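Response regulator (Caulobacter vibrioides, PDB 3T0Y) probably binds an anti-sigma factor through this sigma-factor-like part, as a two-component response regulator of the PhyR family. Local coordinates at residues P26-Y31 / R72-I77; G42-R47 / R89-A94. All blocks are in the same frame, centred on the assembly; numbering follows the deposited sequence.

Contact 1. Residues P26-Y31 / R72-I77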
# COMPACT_ATOMS: atom_id res chain seq x y z
N PRO C 26 10.27 -10.72 -8.61
CA PRO C 26 8.95 -11.29 -8.33
C PRO C 26 8.83 -11.74 -6.88
O PRO C 26 7.73 -11.75 -6.32
CB PRO C 26 8.88 -12.52 -9.26
CG PRO C 26 9.88 -12.26 -10.33
CD PRO C 26 10.98 -11.45 -9.68
N TYR C 27 9.95 -12.11 -6.26
CA TYR C 27 9.90 -12.63 -4.89
C TYR C 27 9.80 -11.52 -3.86
O TYR C 27 8.96 -11.59 -2.97
CB TYR C 27 11.09 -13.55 -4.63
CG TYR C 27 11.04 -14.68 -5.62
CD1 TYR C 27 10.23 -15.79 -5.38
CD2 TYR C 27 11.73 -14.62 -6.81
CE1 TYR C 27 10.15 -16.82 -6.29
CE2 TYR C 27 11.66 -15.65 -7.74
CZ TYR C 27 10.86 -16.74 -7.47
OH TYR C 27 10.77 -17.77 -8.37
N ILE C 28 10.58 -10.47 -4.01
CA ILE C 28 10.46 -9.33 -3.14
C ILE C 28 9.04 -8.76 -3.26
O ILE C 28 8.49 -8.24 -2.29
CB ILE C 28 11.57 -8.27 -3.39
CG1 ILE C 28 11.70 -7.31 -2.21
CG2 ILE C 28 11.33 -7.49 -4.67
CD1 ILE C 28 11.87 -8.02 -0.89
N ARG C 29 8.41 -8.88 -4.43
CA ARG C 29 7.05 -8.34 -4.53
C ARG C 29 6.11 -9.17 -3.71
O ARG C 29 5.17 -8.64 -3.11
CB ARG C 29 6.54 -8.31 -5.97
CG ARG C 29 7.29 -7.42 -6.91
CD ARG C 29 6.60 -7.44 -8.28
NE ARG C 29 5.37 -6.64 -8.31
CZ ARG C 29 4.28 -6.94 -9.00
NH1 ARG C 29 4.24 -8.05 -9.73
NH2 ARG C 29 3.22 -6.13 -8.96
N ARG C 30 6.33 -10.49 -3.72
CA ARG C 30 5.49 -11.37 -2.94
C ARG C 30 5.63 -11.00 -1.47
O ARG C 30 4.65 -10.87 -0.76
CB ARG C 30 5.86 -12.85 -3.14
CG ARG C 30 5.04 -13.79 -2.25
CD ARG C 30 5.54 -15.21 -2.31
NE ARG C 30 6.96 -15.26 -2.04
CZ ARG C 30 7.74 -16.31 -2.24
NH1 ARG C 30 7.23 -17.43 -2.74
NH2 ARG C 30 9.03 -16.22 -1.98
N TYR C 31 6.87 -10.82 -1.02
CA TYR C 31 7.10 -10.53 0.39
C TYR C 31 6.48 -9.18 0.75
O TYR C 31 5.79 -9.05 1.76
CB TYR C 31 8.60 -10.52 0.68
CG TYR C 31 8.94 -10.06 2.07
CD1 TYR C 31 8.59 -10.83 3.17
CD2 TYR C 31 9.60 -8.85 2.28
CE1 TYR C 31 8.89 -10.41 4.45
CE2 TYR C 31 9.91 -8.43 3.56
CZ TYR C 31 9.54 -9.23 4.65
OH TYR C 31 9.85 -8.85 5.94
N ARG C 72 17.46 -7.31 2.76
CA ARG C 72 18.06 -6.49 3.81
C ARG C 72 17.82 -5.00 3.54
O ARG C 72 17.45 -4.27 4.45
CB ARG C 72 19.57 -6.79 3.95
CG ARG C 72 20.24 -6.01 5.05
CD ARG C 72 21.72 -6.39 5.18
NE ARG C 72 22.48 -5.41 5.94
CZ ARG C 72 22.81 -5.52 7.23
NH1 ARG C 72 22.44 -6.58 7.94
NH2 ARG C 72 23.52 -4.56 7.81
N VAL C 73 18.00 -4.56 2.30
CA VAL C 73 17.74 -3.16 1.98
C VAL C 73 16.25 -2.83 2.06
O VAL C 73 15.86 -1.80 2.61
CB VAL C 73 18.29 -2.73 0.62
CG1 VAL C 73 17.73 -1.34 0.24
CG2 VAL C 73 19.79 -2.69 0.64
N PHE C 74 15.41 -3.70 1.51
CA PHE C 74 13.97 -3.50 1.58
C PHE C 74 13.55 -3.31 3.03
O PHE C 74 12.86 -2.35 3.37
CB PHE C 74 13.23 -4.70 1.00
CG PHE C 74 11.75 -4.62 1.18
CD1 PHE C 74 11.15 -5.06 2.35
CD2 PHE C 74 10.95 -4.08 0.18
CE1 PHE C 74 9.79 -4.98 2.51
CE2 PHE C 74 9.56 -4.00 0.34
CZ PHE C 74 8.98 -4.45 1.50
N HIS C 75 13.97 -4.23 3.88
CA HIS C 75 13.60 -4.13 5.28
C HIS C 75 14.05 -2.80 5.89
O HIS C 75 13.32 -2.20 6.67
CB HIS C 75 14.16 -5.29 6.11
CG HIS C 75 13.79 -5.18 7.54
ND1 HIS C 75 12.54 -5.52 8.01
CD2 HIS C 75 14.48 -4.70 8.60
CE1 HIS C 75 12.49 -5.27 9.31
NE2 HIS C 75 13.65 -4.77 9.70
N ALA C 76 15.24 -2.33 5.52
CA ALA C 76 15.79 -1.10 6.07
C ALA C 76 14.97 0.12 5.68
O ALA C 76 14.75 1.01 6.51
CB ALA C 76 17.23 -0.92 5.61
N ILE C 77 14.54 0.19 4.43
CA ILE C 77 13.76 1.35 4.02
C ILE C 77 12.34 1.21 4.55
O ILE C 77 11.70 2.18 4.88
CB ILE C 77 13.79 1.62 2.49
CG1 ILE C 77 13.20 0.44 1.71
CG2 ILE C 77 15.21 1.93 2.00
CD1 ILE C 77 11.70 0.51 1.58
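With CG placed anti to the backbone N in both Y31 (chi1 173°) and F74 (chi1 174°), each ring is held out from its own helix toward the other helix, and I28 reaches in beside Y31 by turning CG1 the same way. F74 meets its two partners with different parts of its ring, the CG/CD2 side taking I28 and the CD1/CE1 side Y31. Y31 CE2 comes within 3.6 Å of F74 CE1, and Y31 CD2 lies 3.9 Å from that same atom. The two rings are inclined at 69°, and F74 CD1 lies at the rim of the tyrosine ring, close to its plane. At the root of the phenylalanine, the methyl CD1 of I28 packs 4.0 Å from F74 CG. One bond further back, I28 CG1 approaches F74 CD2 at 4.1 Å. These side chains join helix 25-36 to helix 66-80 within the all-helical sigma2-like part of PhyR, and I28 and Y31, three residues apart, present neighbouring turns of one helix to F74. The CA atoms of I28 and F74 are 8.3 Å apart, and I28, Y31 and F74 are all buried. Y71, one turn before F74 on helix 66-80, also packs against both I28 and Y31, and F74 also packs on A32 and L35 of helix 25-36.

Contact 2. Residues G42-R47 / R89-A94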
# COMPACT_ATOMS: atom_id res chain seq x y z
N GLY C 42 2.91 -2.76 -1.36
CA GLY C 42 4.15 -3.53 -1.48
C GLY C 42 5.08 -2.99 -2.58
O GLY C 42 6.28 -2.82 -2.37
N ASP C 43 4.50 -2.71 -3.75
CA ASP C 43 5.25 -2.12 -4.84
C ASP C 43 5.78 -0.75 -4.48
O ASP C 43 6.84 -0.35 -4.93
CB ASP C 43 4.40 -2.05 -6.11
CG ASP C 43 4.08 -3.43 -6.67
OD1 ASP C 43 4.68 -4.40 -6.17
OD2 ASP C 43 3.27 -3.55 -7.62
N HIS C 44 5.05 -0.00 -3.67
CA HIS C 44 5.56 1.29 -3.23
C HIS C 44 6.91 1.10 -2.52
O HIS C 44 7.87 1.84 -2.77
CB HIS C 44 4.57 1.99 -2.29
CG HIS C 44 5.21 3.05 -1.44
ND1 HIS C 44 5.60 4.28 -1.94
CD2 HIS C 44 5.56 3.05 -0.13
CE1 HIS C 44 6.14 5.00 -0.97
NE2 HIS C 44 6.13 4.27 0.14
N TYR C 45 6.98 0.09 -1.65
CA TYR C 45 8.16 -0.11 -0.82
C TYR C 45 9.33 -0.71 -1.60
O TYR C 45 10.50 -0.40 -1.35
CB TYR C 45 7.81 -0.97 0.40
CG TYR C 45 7.22 -0.17 1.53
CD1 TYR C 45 8.00 0.76 2.22
CD2 TYR C 45 5.88 -0.31 1.89
CE1 TYR C 45 7.47 1.51 3.25
CE2 TYR C 45 5.33 0.44 2.94
CZ TYR C 45 6.14 1.35 3.61
OH TYR C 45 5.64 2.09 4.65
N VAL C 46 9.00 -1.58 -2.53
CA VAL C 46 9.99 -2.10 -3.44
C VAL C 46 10.62 -0.96 -4.26
O VAL C 46 11.85 -0.92 -4.44
CB VAL C 46 9.37 -3.15 -4.40
CG1 VAL C 46 10.43 -3.67 -5.34
CG2 VAL C 46 8.75 -4.30 -3.59
N ARG C 47 9.79 -0.06 -4.79
CA ARG C 47 10.29 1.05 -5.59
C ARG C 47 11.26 1.88 -4.75
O ARG C 47 12.38 2.14 -5.16
CB ARG C 47 9.16 1.93 -6.13
CG ARG C 47 8.45 1.36 -7.36
CD ARG C 47 7.57 2.42 -8.08
NE ARG C 47 6.69 3.11 -7.14
CZ ARG C 47 5.48 2.69 -6.81
NH1 ARG C 47 4.98 1.58 -7.35
NH2 ARG C 47 4.76 3.37 -5.93
N ARG C 89 4.64 8.00 5.81
CA ARG C 89 4.29 7.18 6.96
C ARG C 89 2.95 6.48 6.72
O ARG C 89 2.70 5.40 7.25
CB ARG C 89 4.21 8.00 8.25
CG ARG C 89 5.50 8.71 8.62
CD ARG C 89 5.69 8.73 10.14
NE ARG C 89 5.86 10.08 10.68
CZ ARG C 89 6.89 10.88 10.41
NH1 ARG C 89 7.84 10.48 9.58
NH2 ARG C 89 6.95 12.08 10.96
N LEU C 90 2.09 7.11 5.93
CA LEU C 90 0.77 6.56 5.66
C LEU C 90 0.86 5.16 5.05
O LEU C 90 -0.06 4.37 5.16
CB LEU C 90 -0.03 7.48 4.74
CG LEU C 90 -0.48 8.84 5.28
CD1 LEU C 90 -0.91 9.75 4.14
CD2 LEU C 90 -1.61 8.71 6.31
N MSE C 91 1.99 4.85 4.42
CA MSE C 91 2.13 3.57 3.76
C MSE C 91 2.31 2.40 4.76
O MSE C 91 2.23 1.22 4.39
CB MSE C 91 3.24 3.62 2.71
CG MSE C 91 2.98 4.66 1.61
SE MSE C 91 1.14 4.66 0.87
CE MSE C 91 1.51 3.25 -0.39
N ARG C 92 2.56 2.75 6.02
CA ARG C 92 2.70 1.75 7.09
C ARG C 92 1.36 1.36 7.68
O ARG C 92 1.29 0.48 8.52
CB ARG C 92 3.60 2.29 8.21
CG ARG C 92 5.04 2.47 7.78
CD ARG C 92 5.67 1.12 7.59
NE ARG C 92 5.64 0.39 8.85
CZ ARG C 92 6.66 0.34 9.70
NH1 ARG C 92 7.81 0.93 9.39
NH2 ARG C 92 6.54 -0.33 10.85
N ILE C 93 0.30 2.04 7.27
CA ILE C 93 -1.04 1.68 7.71
C ILE C 93 -1.66 0.64 6.76
O ILE C 93 -1.58 0.77 5.53
CB ILE C 93 -1.93 2.93 7.74
CG1 ILE C 93 -1.38 3.93 8.75
CG2 ILE C 93 -3.37 2.54 8.04
CD1 ILE C 93 -1.90 5.30 8.58
N ALA C 94 -2.28 -0.38 7.33
CA ALA C 94 -2.98 -1.38 6.52
C ALA C 94 -3.87 -0.64 5.55
O ALA C 94 -4.58 0.29 5.94
CB ALA C 94 -3.83 -2.30 7.39
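Y45 OH, set against the turn at M91 and R92, is hydrogen-bonded to S81 OG; the backbone N of R92 is near but badly angled for a bond. Around the same oxygen, R92 CD lies 3.1 Å and M91 CB 3.4 Å from Y45 OH. The carbonyl O of M91 reaches the rim of the tyrosine ring in its plane, where M91 O lies 3.5 Å from Y45 CE2. Alongside, the H44 side chain swings away from its own N (chi1 160°) and offers a face of the imidazole to M91, a selenomethionine. M91 CG forms a CH-pi contact there, 3.8 Å from the centroid of the H44 ring. Bends along the M91 chain carry M91 CE back toward the histidine, to 3.8 Å from H44 CB. H44 CD2 in turn lies over the centre of one face of the Y45 ring. R92 sends its guanidinium on to a salt bridge with E139 and a cation-pi contact with W78, whose ring also meets Y45 edge-to-face. The contact thus ties helix 39-54 to the 3-10 turn that leads from helix 86-89 into helix 95-106, with helix 66-80 and helix 122-140 drawn in around R92.

Overall arrangement
The centres of contacts 1 and 2 lie about 11 Å apart, and their segments alternate along the chain. They meet directly through helix 39-54: F74 CE2, beyond the atoms that touch I28 and Y31, reaches Y45 CB at 3.5 Å, so the packing of contact 1 runs on into helix 39-54. A polar tie is added by the salt bridge from R29 NH2 to D43 OD2, 2.9 Å long. Contact 1 stays within the sigma2-like part, whereas contact 2, close to the centre of the chain, connects it to the segment 89-94, which belongs to the sigma-like region. Residues of both 26-31 and 42-47 lie against chains of another protein, and R30 makes a salt bridge there, consistent with a partner-binding surface.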